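PDB 5CS2: histidine triad protein from Plasmodium falciparum 3D7, which probably hydrolyses diadenosine triphosphate to AMP and ADP through a histidine nucleophile, and is bound by the antimalarial natural product cyclomarin A. Local coordinates for residues I37-S42 with N79-F84; G44-K49 with E182-E187; P53-L58 with H116-P121; C86-N91 with N189-Y194. All coordinates share one frame; numbering follows the deposited sequence. Where two conformers were deposited one is given.

Interaction 1. Residues I37-S42 with N79-F84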
loop_
_atom_site.group_PDB
_atom_site.type_symbol
_atom_site.label_atom_id
_atom_site.label_comp_id
_atom_site.label_asym_id
_atom_site.label_seq_id
_atom_site.Cartn_x
_atom_site.Cartn_y
_atom_site.Cartn_z
ATOM N N ILE A 37 1.056 -8.925 -15.920
ATOM C CA ILE A 37 -0.274 -9.286 -15.463
ATOM C C ILE A 37 -1.230 -8.128 -15.723
ATOM O O ILE A 37 -0.841 -6.977 -15.549
ATOM C CB ILE A 37 -0.292 -9.687 -13.937
ATOM C CG1 ILE A 37 -1.650 -10.302 -13.521
ATOM C CG2 ILE A 37 0.091 -8.491 -13.020
ATOM C CD1 ILE A 37 -1.592 -11.164 -12.171
ATOM N N THR A 38 -2.466 -8.456 -16.064
ATOM C CA THR A 38 -3.576 -7.541 -16.244
ATOM C C THR A 38 -4.740 -8.093 -15.444
ATOM O O THR A 38 -5.008 -9.297 -15.488
ATOM C CB THR A 38 -3.924 -7.373 -17.751
ATOM O OG1 THR A 38 -2.726 -7.027 -18.443
ATOM C CG2 THR A 38 -4.976 -6.298 -17.992
ATOM N N THR A 39 -5.425 -7.203 -14.688
ATOM C CA THR A 39 -6.570 -7.537 -13.840
ATOM C C THR A 39 -7.761 -6.704 -14.304
ATOM O O THR A 39 -7.649 -5.978 -15.297
ATOM C CB THR A 39 -6.221 -7.341 -12.335
ATOM O OG1 THR A 39 -6.148 -5.934 -12.098
ATOM C CG2 THR A 39 -4.900 -8.007 -11.940
ATOM N N LYS A 40 -8.884 -6.793 -13.587
ATOM C CA LYS A 40 -10.095 -6.053 -13.917
ATOM C C LYS A 40 -9.835 -4.538 -13.953
ATOM O O LYS A 40 -10.374 -3.864 -14.824
ATOM C CB LYS A 40 -11.212 -6.389 -12.913
ATOM C CG LYS A 40 -12.571 -5.784 -13.268
ATOM C CD LYS A 40 -13.675 -6.289 -12.350
ATOM C CE LYS A 40 -15.024 -5.726 -12.730
ATOM N NZ LYS A 40 -16.123 -6.349 -11.942
ATOM N N TYR A 41 -8.997 -4.016 -13.027
ATOM C CA TYR A 41 -8.716 -2.572 -12.915
ATOM C C TYR A 41 -7.248 -2.176 -12.948
ATOM O O TYR A 41 -6.951 -0.980 -12.975
ATOM C CB TYR A 41 -9.339 -2.033 -11.620
ATOM C CG TYR A 41 -10.834 -2.206 -11.517
ATOM C CD1 TYR A 41 -11.705 -1.344 -12.178
ATOM C CD2 TYR A 41 -11.385 -3.213 -10.733
ATOM C CE1 TYR A 41 -13.088 -1.500 -12.082
ATOM C CE2 TYR A 41 -12.764 -3.348 -10.594
ATOM C CZ TYR A 41 -13.612 -2.519 -11.305
ATOM O OH TYR A 41 -14.972 -2.685 -11.185
ATOM N N SER A 42 -6.316 -3.124 -12.931
ATOM C CA SER A 42 -4.899 -2.763 -12.810
ATOM C C SER A 42 -4.020 -3.581 -13.734
ATOM O O SER A 42 -4.507 -4.495 -14.399
ATOM C CB SER A 42 -4.437 -3.061 -11.379
ATOM O OG SER A 42 -5.309 -2.534 -10.404
ATOM N N ASN A 79 -4.536 -3.420 -4.560
ATOM C CA ASN A 79 -3.921 -3.870 -3.318
ATOM C C ASN A 79 -3.889 -5.375 -3.190
ATOM O O ASN A 79 -2.886 -5.900 -2.692
ATOM C CB ASN A 79 -4.536 -3.186 -2.132
ATOM C CG ASN A 79 -3.927 -1.800 -2.010
ATOM O OD1 ASN A 79 -2.709 -1.623 -1.866
ATOM N ND2 ASN A 79 -4.742 -0.788 -2.236
ATOM N N LEU A 80 -4.916 -6.061 -3.673
ATOM C CA LEU A 80 -4.872 -7.533 -3.735
ATOM C C LEU A 80 -3.795 -7.965 -4.739
ATOM O O LEU A 80 -3.039 -8.894 -4.459
ATOM C CB LEU A 80 -6.231 -8.125 -4.090
ATOM C CG LEU A 80 -7.351 -7.955 -3.049
ATOM C CD1 LEU A 80 -8.634 -8.569 -3.569
ATOM C CD2 LEU A 80 -6.980 -8.569 -1.681
ATOM N N LEU A 81 -3.664 -7.236 -5.881
ATOM C CA LEU A 81 -2.594 -7.521 -6.850
ATOM C C LEU A 81 -1.208 -7.322 -6.224
ATOM O O LEU A 81 -0.302 -8.110 -6.443
ATOM C CB LEU A 81 -2.766 -6.619 -8.110
ATOM C CG LEU A 81 -1.724 -6.841 -9.200
ATOM C CD1 LEU A 81 -1.762 -8.311 -9.710
ATOM C CD2 LEU A 81 -1.968 -5.911 -10.373
ATOM N N CYS A 82 -1.038 -6.261 -5.427
ATOM C CA CYS A 82 0.205 -6.009 -4.724
ATOM C C CYS A 82 0.589 -7.186 -3.831
ATOM O O CYS A 82 1.737 -7.640 -3.888
ATOM C CB CYS A 82 0.132 -4.719 -3.912
ATOM S SG CYS A 82 1.676 -4.339 -3.060
ATOM N N ASN A 83 -0.343 -7.628 -2.993
ATOM C CA ASN A 83 -0.089 -8.752 -2.070
ATOM C C ASN A 83 0.279 -10.019 -2.881
ATOM O O ASN A 83 1.289 -10.660 -2.574
ATOM C CB ASN A 83 -1.314 -8.987 -1.190
ATOM C CG ASN A 83 -0.997 -9.875 -0.026
ATOM O OD1 ASN A 83 -1.142 -11.094 -0.103
ATOM N ND2 ASN A 83 -0.627 -9.281 1.082
ATOM N N PHE A 84 -0.494 -10.308 -3.944
ATOM C CA PHE A 84 -0.258 -11.440 -4.851
ATOM C C PHE A 84 1.140 -11.331 -5.463
ATOM O O PHE A 84 1.867 -12.329 -5.513
ATOM C CB PHE A 84 -1.327 -11.484 -5.947
ATOM C CG PHE A 84 -1.095 -12.565 -6.990
ATOM C CD1 PHE A 84 -1.355 -13.905 -6.696
ATOM C CD2 PHE A 84 -0.539 -12.251 -8.229
ATOM C CE1 PHE A 84 -1.133 -14.905 -7.651
ATOM C CE2 PHE A 84 -0.269 -13.263 -9.170
ATOM C CZ PHE A 84 -0.596 -14.576 -8.881
#

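Interaction 2. Residues G44-K49 with E182-E187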
loop_
_atom_site.group_PDB
_atom_site.type_symbol
_atom_site.label_atom_id
_atom_site.label_comp_id
_atom_site.label_asym_id
_atom_site.label_seq_id
_atom_site.Cartn_x
_atom_site.Cartn_y
_atom_site.Cartn_z
ATOM N N GLY A 44 0.463 -4.880 -13.996
ATOM C CA GLY A 44 1.802 -4.919 -13.442
ATOM C C GLY A 44 2.796 -4.954 -14.569
ATOM O O GLY A 44 2.609 -5.689 -15.543
ATOM N N PHE A 45 3.831 -4.148 -14.459
ATOM C CA PHE A 45 4.865 -4.092 -15.474
ATOM C C PHE A 45 6.253 -3.906 -14.889
ATOM O O PHE A 45 6.410 -3.396 -13.765
ATOM C CB PHE A 45 4.522 -3.039 -16.541
ATOM C CG PHE A 45 4.462 -1.612 -16.031
ATOM C CD1 PHE A 45 3.356 -1.157 -15.317
ATOM C CD2 PHE A 45 5.501 -0.733 -16.269
ATOM C CE1 PHE A 45 3.300 0.163 -14.840
ATOM C CE2 PHE A 45 5.420 0.601 -15.831
ATOM C CZ PHE A 45 4.320 1.033 -15.131
ATOM N N VAL A 46 7.271 -4.419 -15.600
ATOM C CA VAL A 46 8.663 -4.307 -15.155
ATOM C C VAL A 46 9.137 -2.864 -15.299
ATOM O O VAL A 46 8.725 -2.166 -16.221
ATOM C CB VAL A 46 9.642 -5.315 -15.815
ATOM C CG1 VAL A 46 9.383 -6.738 -15.327
ATOM C CG2 VAL A 46 9.582 -5.236 -17.341
ATOM N N ASN A 47 9.960 -2.409 -14.356
ATOM C CA ASN A 47 10.504 -1.047 -14.344
ATOM C C ASN A 47 11.719 -0.907 -15.271
ATOM O O ASN A 47 12.633 -1.716 -15.171
ATOM C CB ASN A 47 10.878 -0.662 -12.915
ATOM C CG ASN A 47 11.069 0.816 -12.676
ATOM O OD1 ASN A 47 11.331 1.602 -13.589
ATOM N ND2 ASN A 47 10.965 1.220 -11.422
ATOM N N ASN A 48 11.734 0.122 -16.158
ATOM C CA ASN A 48 12.866 0.402 -17.066
ATOM C C ASN A 48 14.054 1.013 -16.340
ATOM O O ASN A 48 15.178 0.976 -16.855
ATOM C CB ASN A 48 12.448 1.295 -18.264
ATOM C CG ASN A 48 12.158 2.735 -17.938
ATOM O OD1 ASN A 48 11.591 3.076 -16.896
ATOM N ND2 ASN A 48 12.525 3.616 -18.848
ATOM N N LYS A 49 13.812 1.595 -15.158
ATOM C CA LYS A 49 14.881 2.184 -14.333
ATOM C C LYS A 49 14.764 1.572 -12.916
ATOM O O LYS A 49 14.307 2.246 -11.988
ATOM C CB LYS A 49 14.788 3.723 -14.326
ATOM C CG LYS A 49 15.314 4.378 -15.606
ATOM C CD LYS A 49 14.667 5.745 -15.838
ATOM C CE LYS A 49 14.939 6.299 -17.223
ATOM N NZ LYS A 49 16.264 6.979 -17.307
ATOM N N GLU A 182 14.745 -5.923 -24.560
ATOM C CA GLU A 182 15.147 -7.330 -24.498
ATOM C C GLU A 182 15.171 -7.834 -23.060
ATOM O O GLU A 182 14.553 -8.853 -22.778
ATOM C CB GLU A 182 16.515 -7.563 -25.177
ATOM C CG GLU A 182 16.535 -7.243 -26.664
ATOM C CD GLU A 182 17.248 -5.947 -27.001
ATOM O OE1 GLU A 182 18.479 -5.987 -27.227
ATOM O OE2 GLU A 182 16.578 -4.889 -27.023
ATOM N N GLN A 183 15.875 -7.121 -22.159
ATOM C CA GLN A 183 15.986 -7.485 -20.737
ATOM C C GLN A 183 14.629 -7.420 -20.050
ATOM O O GLN A 183 14.300 -8.301 -19.251
ATOM C CB GLN A 183 16.991 -6.584 -19.998
ATOM C CG GLN A 183 18.448 -6.815 -20.399
ATOM C CD GLN A 183 19.400 -5.814 -19.793
ATOM O OE1 GLN A 183 19.166 -4.596 -19.796
ATOM N NE2 GLN A 183 20.526 -6.302 -19.294
ATOM N N MET A 184 13.840 -6.376 -20.370
ATOM C CA MET A 184 12.511 -6.170 -19.809
ATOM C C MET A 184 11.530 -7.242 -20.238
ATOM O O MET A 184 10.782 -7.735 -19.399
ATOM C CB MET A 184 12.001 -4.771 -20.141
ATOM C CG MET A 184 12.718 -3.684 -19.377
ATOM S SD MET A 184 11.834 -2.119 -19.485
ATOM C CE MET A 184 12.419 -1.552 -21.086
ATOM N N GLU A 185 11.535 -7.614 -21.544
ATOM C CA GLU A 185 10.696 -8.681 -22.071
ATOM C C GLU A 185 11.078 -9.989 -21.374
ATOM O O GLU A 185 10.185 -10.744 -20.980
ATOM C CB GLU A 185 10.851 -8.807 -23.598
ATOM C CG GLU A 185 9.988 -9.887 -24.239
ATOM C CD GLU A 185 10.120 -10.005 -25.747
ATOM O OE1 GLU A 185 11.176 -9.611 -26.296
ATOM O OE2 GLU A 185 9.164 -10.505 -26.382
ATOM N N GLU A 186 12.383 -10.241 -21.210
ATOM C CA GLU A 186 12.881 -11.456 -20.555
ATOM C C GLU A 186 12.374 -11.521 -19.107
ATOM O O GLU A 186 11.844 -12.559 -18.691
ATOM C CB GLU A 186 14.419 -11.520 -20.616
ATOM C CG GLU A 186 15.047 -12.689 -19.871
ATOM C CD GLU A 186 16.557 -12.828 -19.981
ATOM O OE1 GLU A 186 17.247 -11.800 -20.180
ATOM O OE2 GLU A 186 17.054 -13.969 -19.837
ATOM N N GLU A 187 12.483 -10.399 -18.367
ATOM C CA GLU A 187 12.011 -10.333 -16.981
ATOM C C GLU A 187 10.502 -10.489 -16.907
ATOM O O GLU A 187 10.021 -11.273 -16.083
ATOM C CB GLU A 187 12.469 -9.055 -16.266
ATOM C CG GLU A 187 12.195 -9.152 -14.769
ATOM C CD GLU A 187 12.775 -8.085 -13.863
ATOM O OE1 GLU A 187 13.993 -7.812 -13.974
ATOM O OE2 GLU A 187 12.041 -7.614 -12.963
#

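Interaction 3. Residues P53-L58 with H116-P121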
loop_
_atom_site.group_PDB
_atom_site.type_symbol
_atom_site.label_atom_id
_atom_site.label_comp_id
_atom_site.label_asym_id
_atom_site.label_seq_id
_atom_site.Cartn_x
_atom_site.Cartn_y
_atom_site.Cartn_z
ATOM N N PRO A 53 17.267 -5.159 -8.415
ATOM C CA PRO A 53 16.640 -6.208 -9.260
ATOM C C PRO A 53 15.241 -6.632 -8.819
ATOM O O PRO A 53 14.967 -6.770 -7.636
ATOM C CB PRO A 53 17.609 -7.396 -9.147
ATOM C CG PRO A 53 18.887 -6.821 -8.685
ATOM C CD PRO A 53 18.565 -5.613 -7.869
ATOM N N GLY A 54 14.363 -6.842 -9.786
ATOM C CA GLY A 54 12.995 -7.256 -9.494
ATOM C C GLY A 54 12.042 -6.126 -9.158
ATOM O O GLY A 54 10.869 -6.380 -8.899
ATOM N N HIS A 55 12.511 -4.885 -9.262
ATOM C CA HIS A 55 11.681 -3.679 -9.034
ATOM C C HIS A 55 10.573 -3.635 -10.075
ATOM O O HIS A 55 10.837 -3.544 -11.281
ATOM C CB HIS A 55 12.562 -2.422 -9.131
ATOM C CG HIS A 55 11.900 -1.117 -8.768
ATOM N ND1 HIS A 55 12.657 0.027 -8.563
ATOM C CD2 HIS A 55 10.593 -0.808 -8.611
ATOM C CE1 HIS A 55 11.788 0.987 -8.282
ATOM N NE2 HIS A 55 10.537 0.531 -8.275
ATOM N N ILE A 56 9.329 -3.766 -9.618
ATOM C CA ILE A 56 8.155 -3.762 -10.473
ATOM C C ILE A 56 7.190 -2.649 -10.092
ATOM O O ILE A 56 7.249 -2.120 -8.979
ATOM C CB ILE A 56 7.446 -5.122 -10.519
ATOM C CG1 ILE A 56 7.047 -5.552 -9.074
ATOM C CG2 ILE A 56 8.395 -6.197 -11.192
ATOM C CD1 ILE A 56 6.024 -6.643 -9.018
ATOM N N LEU A 57 6.290 -2.345 -11.010
ATOM C CA LEU A 57 5.274 -1.298 -10.822
ATOM C C LEU A 57 3.895 -1.853 -11.049
ATOM O O LEU A 57 3.702 -2.651 -11.971
ATOM C CB LEU A 57 5.544 -0.147 -11.824
ATOM C CG LEU A 57 6.933 0.493 -11.725
ATOM C CD1 LEU A 57 7.254 1.313 -12.950
ATOM C CD2 LEU A 57 7.093 1.280 -10.438
ATOM N N LEU A 58 2.914 -1.398 -10.251
ATOM C CA LEU A 58 1.507 -1.760 -10.443
ATOM C C LEU A 58 0.753 -0.461 -10.651
ATOM O O LEU A 58 1.014 0.499 -9.925
ATOM C CB LEU A 58 0.900 -2.465 -9.226
ATOM C CG LEU A 58 1.660 -3.679 -8.673
ATOM C CD1 LEU A 58 0.823 -4.370 -7.632
ATOM C CD2 LEU A 58 1.970 -4.704 -9.737
ATOM N N HIS A 116 0.668 4.747 -8.820
ATOM C CA HIS A 116 1.364 3.453 -9.005
ATOM C C HIS A 116 2.015 2.959 -7.716
ATOM O O HIS A 116 2.463 3.754 -6.884
ATOM C CB HIS A 116 2.362 3.479 -10.184
ATOM C CG HIS A 116 3.409 4.541 -10.111
ATOM N ND1 HIS A 116 3.100 5.872 -10.354
ATOM C CD2 HIS A 116 4.732 4.436 -9.873
ATOM C CE1 HIS A 116 4.236 6.537 -10.228
ATOM N NE2 HIS A 116 5.254 5.720 -9.952
ATOM N N ILE A 117 2.105 1.624 -7.564
ATOM C CA ILE A 117 2.765 1.050 -6.398
ATOM C C ILE A 117 4.092 0.472 -6.849
ATOM O O ILE A 117 4.137 -0.242 -7.863
ATOM C CB ILE A 117 1.907 -0.102 -5.800
ATOM C CG1 ILE A 117 0.498 0.361 -5.344
ATOM C CG2 ILE A 117 2.682 -0.815 -4.654
ATOM C CD1 ILE A 117 -0.505 -0.760 -4.846
ATOM N N HIS A 118 5.140 0.756 -6.096
ATOM C CA HIS A 118 6.481 0.213 -6.285
ATOM C C HIS A 118 6.589 -1.017 -5.405
ATOM O O HIS A 118 6.229 -0.964 -4.215
ATOM C CB HIS A 118 7.557 1.181 -5.801
ATOM C CG HIS A 118 7.640 2.417 -6.611
ATOM N ND1 HIS A 118 8.490 2.512 -7.688
ATOM C CD2 HIS A 118 6.954 3.575 -6.477
ATOM C CE1 HIS A 118 8.313 3.735 -8.167
ATOM N NE2 HIS A 118 7.396 4.405 -7.465
ATOM N N ILE A 119 7.113 -2.118 -5.961
ATOM C CA ILE A 119 7.382 -3.325 -5.165
ATOM C C ILE A 119 8.833 -3.610 -5.453
ATOM O O ILE A 119 9.184 -3.852 -6.616
ATOM C CB ILE A 119 6.502 -4.524 -5.513
ATOM C CG1 ILE A 119 5.032 -4.271 -5.171
ATOM C CG2 ILE A 119 7.033 -5.815 -4.810
ATOM C CD1 ILE A 119 4.095 -5.360 -5.714
ATOM N N ILE A 120 9.665 -3.571 -4.420
ATOM C CA ILE A 120 11.113 -3.778 -4.587
ATOM C C ILE A 120 11.565 -4.913 -3.688
ATOM O O ILE A 120 11.623 -4.758 -2.458
ATOM C CB ILE A 120 11.971 -2.500 -4.363
ATOM C CG1 ILE A 120 11.435 -1.274 -5.142
ATOM C CG2 ILE A 120 13.459 -2.777 -4.703
ATOM C CD1 ILE A 120 11.733 0.072 -4.531
ATOM N N PRO A 121 11.989 -6.039 -4.276
ATOM C CA PRO A 121 12.503 -7.147 -3.447
ATOM C C PRO A 121 13.750 -6.673 -2.721
ATOM O O PRO A 121 14.507 -5.871 -3.268
ATOM C CB PRO A 121 12.849 -8.227 -4.485
ATOM C CG PRO A 121 12.002 -7.885 -5.684
ATOM C CD PRO A 121 12.035 -6.382 -5.711
HETATM O O HOH W 1 16.386 -6.806 -5.406
#

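Interaction 4. Residues C86-N91 with N189-Y194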
loop_
_atom_site.group_PDB
_atom_site.type_symbol
_atom_site.label_atom_id
_atom_site.label_comp_id
_atom_site.label_asym_id
_atom_site.label_seq_id
_atom_site.Cartn_x
_atom_site.Cartn_y
_atom_site.Cartn_z
ATOM N N CYS A 86 3.815 -9.677 -4.314
ATOM C CA CYS A 86 4.869 -9.893 -3.329
ATOM C C CYS A 86 5.077 -11.387 -3.137
ATOM O O CYS A 86 6.216 -11.821 -3.008
ATOM C CB CYS A 86 4.554 -9.206 -2.011
ATOM S SG CYS A 86 4.702 -7.423 -2.108
ATOM N N TYR A 87 3.995 -12.164 -3.188
ATOM C CA TYR A 87 4.097 -13.634 -3.105
ATOM C C TYR A 87 4.893 -14.188 -4.302
ATOM O O TYR A 87 5.885 -14.888 -4.107
ATOM C CB TYR A 87 2.708 -14.262 -3.032
ATOM C CG TYR A 87 2.712 -15.779 -2.986
ATOM C CD1 TYR A 87 3.064 -16.464 -1.819
ATOM C CD2 TYR A 87 2.396 -16.530 -4.113
ATOM C CE1 TYR A 87 3.039 -17.859 -1.764
ATOM C CE2 TYR A 87 2.407 -17.926 -4.080
ATOM C CZ TYR A 87 2.710 -18.582 -2.898
ATOM O OH TYR A 87 2.687 -19.955 -2.852
ATOM N N ILE A 88 4.512 -13.796 -5.535
ATOM C CA ILE A 88 5.208 -14.246 -6.756
ATOM C C ILE A 88 6.671 -13.850 -6.757
ATOM O O ILE A 88 7.531 -14.703 -6.976
ATOM C CB ILE A 88 4.463 -13.685 -8.017
ATOM C CG1 ILE A 88 3.017 -14.246 -8.141
ATOM C CG2 ILE A 88 5.294 -13.923 -9.299
ATOM C CD1 ILE A 88 2.855 -15.852 -8.200
ATOM N N MET A 89 6.967 -12.545 -6.538
ATOM C CA MET A 89 8.332 -12.035 -6.539
ATOM C C MET A 89 9.173 -12.688 -5.450
ATOM O O MET A 89 10.377 -12.887 -5.645
ATOM C CB MET A 89 8.392 -10.503 -6.461
ATOM C CG MET A 89 7.630 -9.783 -7.581
ATOM S SD MET A 89 8.161 -10.227 -9.267
ATOM C CE MET A 89 9.622 -9.340 -9.374
ATOM N N GLY A 90 8.527 -13.002 -4.324
ATOM C CA GLY A 90 9.164 -13.673 -3.202
ATOM C C GLY A 90 9.691 -15.021 -3.634
ATOM O O GLY A 90 10.862 -15.324 -3.405
ATOM N N ASN A 91 8.841 -15.782 -4.335
ATOM C CA ASN A 91 9.190 -17.092 -4.889
ATOM C C ASN A 91 10.248 -17.005 -6.000
ATOM O O ASN A 91 11.151 -17.842 -6.023
ATOM C CB ASN A 91 7.953 -17.814 -5.362
ATOM C CG ASN A 91 6.984 -18.190 -4.263
ATOM O OD1 ASN A 91 7.281 -18.118 -3.071
ATOM N ND2 ASN A 91 5.789 -18.615 -4.646
ATOM N N ASN A 189 8.605 -11.994 -19.012
ATOM C CA ASN A 189 8.279 -13.356 -19.435
ATOM C C ASN A 189 8.473 -14.358 -18.307
ATOM O O ASN A 189 7.626 -15.218 -18.115
ATOM C CB ASN A 189 9.067 -13.738 -20.694
ATOM C CG ASN A 189 8.492 -14.929 -21.410
ATOM O OD1 ASN A 189 9.046 -16.029 -21.371
ATOM N ND2 ASN A 189 7.347 -14.747 -22.049
ATOM N N LEU A 190 9.539 -14.200 -17.535
ATOM C CA LEU A 190 9.831 -15.053 -16.385
ATOM C C LEU A 190 8.683 -14.951 -15.355
ATOM O O LEU A 190 8.192 -15.975 -14.858
ATOM C CB LEU A 190 11.167 -14.629 -15.764
ATOM C CG LEU A 190 11.573 -15.337 -14.469
ATOM C CD1 LEU A 190 12.362 -16.627 -14.763
ATOM C CD2 LEU A 190 12.400 -14.402 -13.578
ATOM N N ILE A 191 8.201 -13.712 -15.103
ATOM C CA ILE A 191 7.109 -13.500 -14.148
ATOM C C ILE A 191 5.823 -14.073 -14.631
ATOM O O ILE A 191 5.201 -14.842 -13.918
ATOM C CB ILE A 191 6.980 -12.007 -13.765
ATOM C CG1 ILE A 191 8.295 -11.505 -13.131
ATOM C CG2 ILE A 191 5.765 -11.802 -12.864
ATOM C CD1 ILE A 191 8.411 -9.996 -13.004
ATOM N N LYS A 192 5.433 -13.753 -15.884
ATOM C CA LYS A 192 4.221 -14.247 -16.512
ATOM C C LYS A 192 4.225 -15.785 -16.553
ATOM O O LYS A 192 3.208 -16.397 -16.242
ATOM C CB LYS A 192 4.199 -13.747 -17.972
ATOM C CG LYS A 192 3.025 -12.931 -18.393
ATOM C CD LYS A 192 3.073 -12.645 -19.907
ATOM C CE LYS A 192 4.474 -12.355 -20.451
ATOM N NZ LYS A 192 4.480 -12.139 -21.934
ATOM N N SER A 193 5.370 -16.398 -16.923
ATOM C CA SER A 193 5.509 -17.861 -17.028
ATOM C C SER A 193 5.262 -18.547 -15.699
ATOM O O SER A 193 4.539 -19.545 -15.655
ATOM C CB SER A 193 6.876 -18.255 -17.568
ATOM O OG SER A 193 7.030 -17.759 -18.887
ATOM N N TYR A 194 5.796 -17.957 -14.616
ATOM C CA TYR A 194 5.619 -18.464 -13.260
ATOM C C TYR A 194 4.176 -18.371 -12.810
ATOM O O TYR A 194 3.654 -19.341 -12.289
ATOM C CB TYR A 194 6.578 -17.786 -12.295
ATOM C CG TYR A 194 6.557 -18.410 -10.920
ATOM C CD1 TYR A 194 7.284 -19.568 -10.649
ATOM C CD2 TYR A 194 5.775 -17.871 -9.899
ATOM C CE1 TYR A 194 7.226 -20.181 -9.395
ATOM C CE2 TYR A 194 5.722 -18.464 -8.636
ATOM C CZ TYR A 194 6.443 -19.623 -8.392
ATOM O OH TYR A 194 6.390 -20.193 -7.148
#

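Interaction 1. Residues I37-S42 with N79-F84
Leu81 carries this contact, reaching out of helix 79-84 into the hairpin turn 37-42. Its CB points at the turn, and CG lies anti to the backbone N (chi1 -179°), so the fork of the side chain is held out from the helix. At the fork the two methyls part company. CD1 goes to the strand end, where it meets Ile37 tip to tip, 3.8 Å from Ile37 CD1 and equally close to Ile37 CG2. CD2 turns to the start of the second strand and lies 3.9 Å from Ser42 CB. Thr39 CG2 sits between the two branches and crosses them obliquely, 3.9 Å from Leu81 CD1.

In the HIT fold this is the place where the first hairpin of the five-stranded antiparallel sheet, strands 35-38 and 42-46, packs on the long helix 72-93. The turn itself is shaped by an ST motif, in which Thr39 OG1 accepts from Ser42 N at 2.9 Å. A backbone bond from Thr39 N to Ser42 O also closes the turn. Asp77, one helical turn before Leu81, takes hydrogen bonds at OD1 from the hydroxyls of Thr39 and Ser42, so a polar grip lies beside the apolar one. One turn further along the helix, Phe84 offers CE2 to Ile37 CD1 at 3.9 Å, the methyl approaching the ring obliquely. The same ring meets Phe199 edge-to-face.

Interaction 2. Residues G44-K49 with E182-E187
Val46 is at the middle of the contact between the end of strand 44-46 and helix 182-187, and its apolar packing is on Met184 and the stem of Glu187. The valine points at the helix and splits its two methyls between successive turns. CG2, in the crowded position between the backbone N and the carbonyl carbon, lies 3.7 Å from Met184 CB. CG1, beside the backbone N, rests on the glutamate, with Val46 CG1 3.7 Å from Glu187 CG, because Glu187 has CG anti to its own N (chi1 -169°) and runs on extended past the valine.

Contacts between carbon and heteroatoms come next. Val46 CG2 approaches Met184 O to 3.5 Å, and Val46 CG1 also touches the carboxylate at Glu187 OE2. The methionine chain is bent at its last torsion (chi3 -82°). Its sulfur lies against the backbone and root of Asn48, with Met184 SD 3.6 Å from Asn48 CA, while the Asn48 amide leads away from the helix.

No hydrogen bond crosses the contact; the side-chain bond next to it is within 44-49. Asn47 CB points away from the helix, and Asn47 OD1 accepts from Lys49 N at 2.9 Å with an N-H...O angle of 161°, the donor standing above the carbonyl plane. This is an Asx turn, which leads the chain out of the strand. Asn47 is a predicted substrate-binding residue whose side chain lies about 5 Å from that of His118. Through Val46 and Asn48 the C-terminal helix packs on residues flanking Asn47, beside the probable nucleotide site of this HIT-domain hydrolase.

Interaction 3. Residues P53-L58 with H116-P121
Strands 56-58 and 116-121 run antiparallel at 152°, joined by two hydrogen-bonded pairs, Ile56 with Ile119 and Leu58 with Ile117, on either side of the non-hydrogen-bonded pair Leu57 with His118. The straightest bond, Ile56 N to Ile119 O (3.0 Å), arrives nearly along the C=O axis. These four apolar side chains share one face of the sheet, Ile56 CG1 lying alongside Ile119 CB at 3.7 Å, and helix 72-93 covers them. His118 and Leu57 occupy the other face, where Leu57 CD2 comes within 3.3 Å of His118 ND1. At the same nitrogen, His55 NE2 meets His118 ND1 edge to edge at 2.9 Å, in the plane of each ring, with the ring planes 56° apart. Ile120 CG1 sits over the centre of one His55 face, 3.6 Å from the centroid, a CH-pi contact. A water donates to both Pro53 O and Pro121 O.

His116, the predicted nucleophile of the histidine triad, donates from ND1 to His114 O. With His55 ND1 engaged by Leu51 N and His118 NE2 in a weak hydrogen bond with Gln103 OE1, the His55-His118 bond probably helps orient His118, a predicted substrate-binding residue, and may couple the ionisation of the two rings.

Interaction 4. Residues C86-N91 with N189-Y194
Two helices of the HIT-domain subunit meet here, the long helix 72-93 that lies on the sheet and the C-terminal helix 181-199, whose short segments cross at 109° with axes 10.7 Å apart. Tyr194 reaches across to helix 86-91. Its CG is anti to the backbone N (chi1 -172°), so the ring extends to the other helix and slides past Ile88, pointing the opposite way. Ile88 CD1 comes to the edge of that ring, in its plane, 3.9 Å from Tyr194 CE2.

At the phenol end, Asn91 ND2 donates a weak, bent hydrogen bond to Tyr194 OH, 3.0 Å long with an angle of 127° at the hydrogen. The amide plane stands steeply to the ring, and the Asn91 stem also touches the phenol, with Asn91 CB 3.4 Å from Tyr194 OH.

Ile191, one turn earlier, meets Met89 and Ile88. Its CD1 lies 3.8 Å from Met89 SD. Met89 leaves its backbone pointing away from helix 189-194, and bends at chi2 and chi3 fold its sulfur back. Ile191 CG2 lies 4.2 Å from Ile88 CG2, the two isoleucines crossing obliquely. Met85 and Leu92 of the long helix also pack on Ile191. A row of apolar side chains with a single weak polar pair at its rim is plain packing of two steeply crossed helices, joining the C-terminal helix to the helical layer of the alpha+beta HIT fold.

From the N terminus, strand 35-38 turns into 42-46, and interaction 1 closes the first loop when helix 72-93 comes to lie on that turn. Strand 56-60, placed between, waits for strand 116-122 to close interaction 3, so interactions 1 and 3 cross, and they touch where Leu58 and Ile119 pack on Cys82. The C-terminal helix 181-199 closes the two longest loops: interaction 2, which crosses interaction 1 and encloses interaction 3, and interaction 4, which crosses both 2 and 3. Interaction 4 follows interaction 1 in series along helix 72-93. Met89 packs on Gly54 and Ile56, and Ile191 touches Ile56 and Val46, so sheet, long helix and C-terminal helix are bound together.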